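Local coordinates for protein eukaryotic peptide chain release factor GTP-binding subunit (Schizosaccharomyces pombe, PDB 1R5B) that is the GTP-binding subunit of a eukaryotic translation release factor, a GTP-binding protein related to the elongation factor Tu family, at residues R113-F116 / R121-S124. Residues are numbered along the deposited sequence; the frame is centred on the assembly and turned at random.
Sequences RAYF and RRFS
With CG held between its own backbone N and carbonyl carbon (chi1 70°), Tyr115 turns its ring to lie against Arg122, whose chain leaves extended and then bends at chi3 (-65°) to follow the ring out toward the hydroxyl. Arg122 CD sits over one ring face, making a CH-pi contact 4.0 Å from the Tyr115 centroid, and the guanidinium continues flat on the same ring, planes 14° apart. Arg122 CZ is also 4.0 Å from that centroid, in an off-centre cation-pi contact above the side of the ring carrying Tyr115 CE1 and CZ. A salt bridge from Arg122 NH2 to Glu117 OE2, on the last residue of strand 115-117, probably helps fix the guanidinium's rotation.

Phe116 and Phe123 occupy the other side of the hairpin. Phe123 CB rests over the Phe116 ring face, 3.5 Å from Phe116 CZ, while the two rings run nearly parallel but slid apart, with little overlap. Between these pairs, the backbones are antiparallel: Phe116 N reaches Phe123 O at 3.0 Å, and Phe123 N returns to Phe116 O at 2.8 Å in a straighter bond. Tyr115 and Ser124 form the adjoining non-hydrogen-bonded pair; farther along, one water lies 2.8 Å from Ser124 OG and donates a hydrogen bond to Arg113 O.

This two-stranded hairpin forms one margin of the mixed sheet in the P-loop GTP-binding domain: strand 115-117 is outermost, and strand 121-125 pairs in parallel with strand 42-50. The phenylalanine side packs inward, Phe116 against Ile63 and Leu64 of helix 56-66 and Leu257 of helix 256-262, Phe123 against Val44, Ile46 and Leu260.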
ATOM      1  N   ARG A 113      14.847  -6.435  13.894  1.00 39.43           N
ATOM      2  CA  ARG A 113      13.389  -6.314  13.741  1.00 39.69           C
ATOM      3  C   ARG A 113      12.885  -7.200  12.603  1.00 38.67           C
ATOM      4  O   ARG A 113      13.086  -6.877  11.439  1.00 38.88           O
ATOM      5  CB  ARG A 113      13.013  -4.858  13.468  1.00 40.08           C
ATOM      6  CG  ARG A 113      11.528  -4.557  13.648  1.00 42.41           C
ATOM      7  CD  ARG A 113      11.150  -4.080  15.053  1.00 45.10           C
ATOM      8  NE  ARG A 113      10.056  -4.867  15.633  1.00 46.87           N
ATOM      9  CZ  ARG A 113       9.486  -4.620  16.811  1.00 48.19           C
ATOM     10  NH1 ARG A 113       9.877  -3.595  17.564  1.00 48.27           N
ATOM     11  NH2 ARG A 113       8.510  -5.408  17.243  1.00 49.37           N
ATOM     12  N   ALA A 114      12.233  -8.312  12.932  1.00 37.72           N
ATOM     13  CA  ALA A 114      11.888  -9.309  11.918  1.00 37.11           C
ATOM     14  C   ALA A 114      10.953  -8.727  10.872  1.00 36.61           C
ATOM     15  O   ALA A 114      10.062  -7.964  11.205  1.00 36.82           O
ATOM     16  CB  ALA A 114      11.258 -10.544  12.554  1.00 37.00           C
ATOM     17  N   TYR A 115      11.180  -9.084   9.613  1.00 35.91           N
ATOM     18  CA  TYR A 115      10.295  -8.712   8.521  1.00 35.33           C
ATOM     19  C   TYR A 115      10.255  -9.809   7.451  1.00 35.03           C
ATOM     20  O   TYR A 115      11.109 -10.690   7.423  1.00 35.09           O
ATOM     21  CB  TYR A 115      10.760  -7.385   7.909  1.00 35.39           C
ATOM     22  CG  TYR A 115      12.069  -7.468   7.135  1.00 34.89           C
ATOM     23  CD1 TYR A 115      12.086  -7.875   5.804  1.00 34.58           C
ATOM     24  CD2 TYR A 115      13.288  -7.127   7.732  1.00 34.71           C
ATOM     25  CE1 TYR A 115      13.280  -7.953   5.085  1.00 35.11           C
ATOM     26  CE2 TYR A 115      14.494  -7.200   7.018  1.00 34.33           C
ATOM     27  CZ  TYR A 115      14.481  -7.616   5.697  1.00 34.85           C
ATOM     28  OH  TYR A 115      15.654  -7.707   4.968  1.00 36.54           O
ATOM     29  N   PHE A 116       9.273  -9.735   6.563  1.00 34.45           N
ATOM     30  CA  PHE A 116       9.194 -10.636   5.423  1.00 34.16           C
ATOM     31  C   PHE A 116       8.664  -9.919   4.188  1.00 34.30           C
ATOM     32  O   PHE A 116       8.098  -8.845   4.292  1.00 34.35           O
ATOM     33  CB  PHE A 116       8.317 -11.833   5.755  1.00 34.22           C
ATOM     34  CG  PHE A 116       6.875 -11.493   6.004  1.00 33.75           C
ATOM     35  CD1 PHE A 116       5.946 -11.566   4.976  1.00 34.01           C
ATOM     36  CD2 PHE A 116       6.447 -11.120   7.262  1.00 34.00           C
ATOM     37  CE1 PHE A 116       4.615 -11.273   5.194  1.00 33.72           C
ATOM     38  CE2 PHE A 116       5.110 -10.816   7.491  1.00 34.47           C
ATOM     39  CZ  PHE A 116       4.191 -10.895   6.449  1.00 33.96           C
ATOM     40  N   ARG A 121       5.676  -5.748  -1.400  1.00 33.34           N
ATOM     41  CA  ARG A 121       5.731  -5.176  -0.048  1.00 32.93           C
ATOM     42  C   ARG A 121       6.735  -5.814   0.902  1.00 33.19           C
ATOM     43  O   ARG A 121       7.032  -7.003   0.800  1.00 32.94           O
ATOM     44  CB  ARG A 121       4.352  -5.257   0.603  1.00 32.35           C
ATOM     45  CG  ARG A 121       3.352  -4.287   0.029  1.00 31.59           C
ATOM     46  CD  ARG A 121       1.921  -4.463   0.546  1.00 30.00           C
ATOM     47  NE  ARG A 121       1.063  -3.414   0.023  1.00 28.70           N
ATOM     48  CZ  ARG A 121      -0.260  -3.392   0.101  1.00 28.50           C
ATOM     49  NH1 ARG A 121      -0.940  -4.365   0.704  1.00 27.41           N
ATOM     50  NH2 ARG A 121      -0.904  -2.367  -0.429  1.00 28.18           N
ATOM     51  N   ARG A 122       7.237  -5.010   1.843  1.00 33.77           N
ATOM     52  CA  ARG A 122       8.004  -5.513   2.987  1.00 34.34           C
ATOM     53  C   ARG A 122       7.249  -5.320   4.293  1.00 34.22           C
ATOM     54  O   ARG A 122       7.039  -4.178   4.718  1.00 34.23           O
ATOM     55  CB  ARG A 122       9.339  -4.790   3.117  1.00 34.53           C
ATOM     56  CG  ARG A 122      10.085  -5.178   4.399  1.00 35.78           C
ATOM     57  CD  ARG A 122      11.412  -4.517   4.582  1.00 37.34           C
ATOM     58  NE  ARG A 122      12.354  -4.941   3.557  1.00 39.64           N
ATOM     59  CZ  ARG A 122      13.653  -4.666   3.586  1.00 42.62           C
ATOM     60  NH1 ARG A 122      14.178  -3.963   4.594  1.00 43.24           N
ATOM     61  NH2 ARG A 122      14.441  -5.095   2.606  1.00 43.50           N
ATOM     62  N   PHE A 123       6.910  -6.426   4.954  1.00 33.79           N
ATOM     63  CA  PHE A 123       6.116  -6.393   6.176  1.00 33.90           C
ATOM     64  C   PHE A 123       6.973  -6.512   7.423  1.00 34.92           C
ATOM     65  O   PHE A 123       7.560  -7.554   7.685  1.00 35.33           O
ATOM     66  CB  PHE A 123       5.093  -7.514   6.172  1.00 33.28           C
ATOM     67  CG  PHE A 123       4.156  -7.459   5.019  1.00 31.95           C
ATOM     68  CD1 PHE A 123       4.512  -7.996   3.802  1.00 30.93           C
ATOM     69  CD2 PHE A 123       2.920  -6.873   5.146  1.00 31.72           C
ATOM     70  CE1 PHE A 123       3.661  -7.948   2.744  1.00 31.04           C
ATOM     71  CE2 PHE A 123       2.057  -6.823   4.077  1.00 32.12           C
ATOM     72  CZ  PHE A 123       2.433  -7.361   2.872  1.00 31.55           C
ATOM     73  N   SER A 124       7.027  -5.440   8.198  1.00 35.73           N
ATOM     74  CA  SER A 124       7.687  -5.450   9.490  1.00 36.49           C
ATOM     75  C   SER A 124       6.737  -6.007  10.553  1.00 37.27           C
ATOM     76  O   SER A 124       5.639  -5.487  10.737  1.00 36.69           O
ATOM     77  CB  SER A 124       8.129  -4.025   9.828  1.00 36.34           C
ATOM     78  OG  SER A 124       8.537  -3.918  11.172  1.00 36.88           O
TER
HETATM   79  O   HOH W   1      11.140  -4.667  10.482  1.00 65.88           O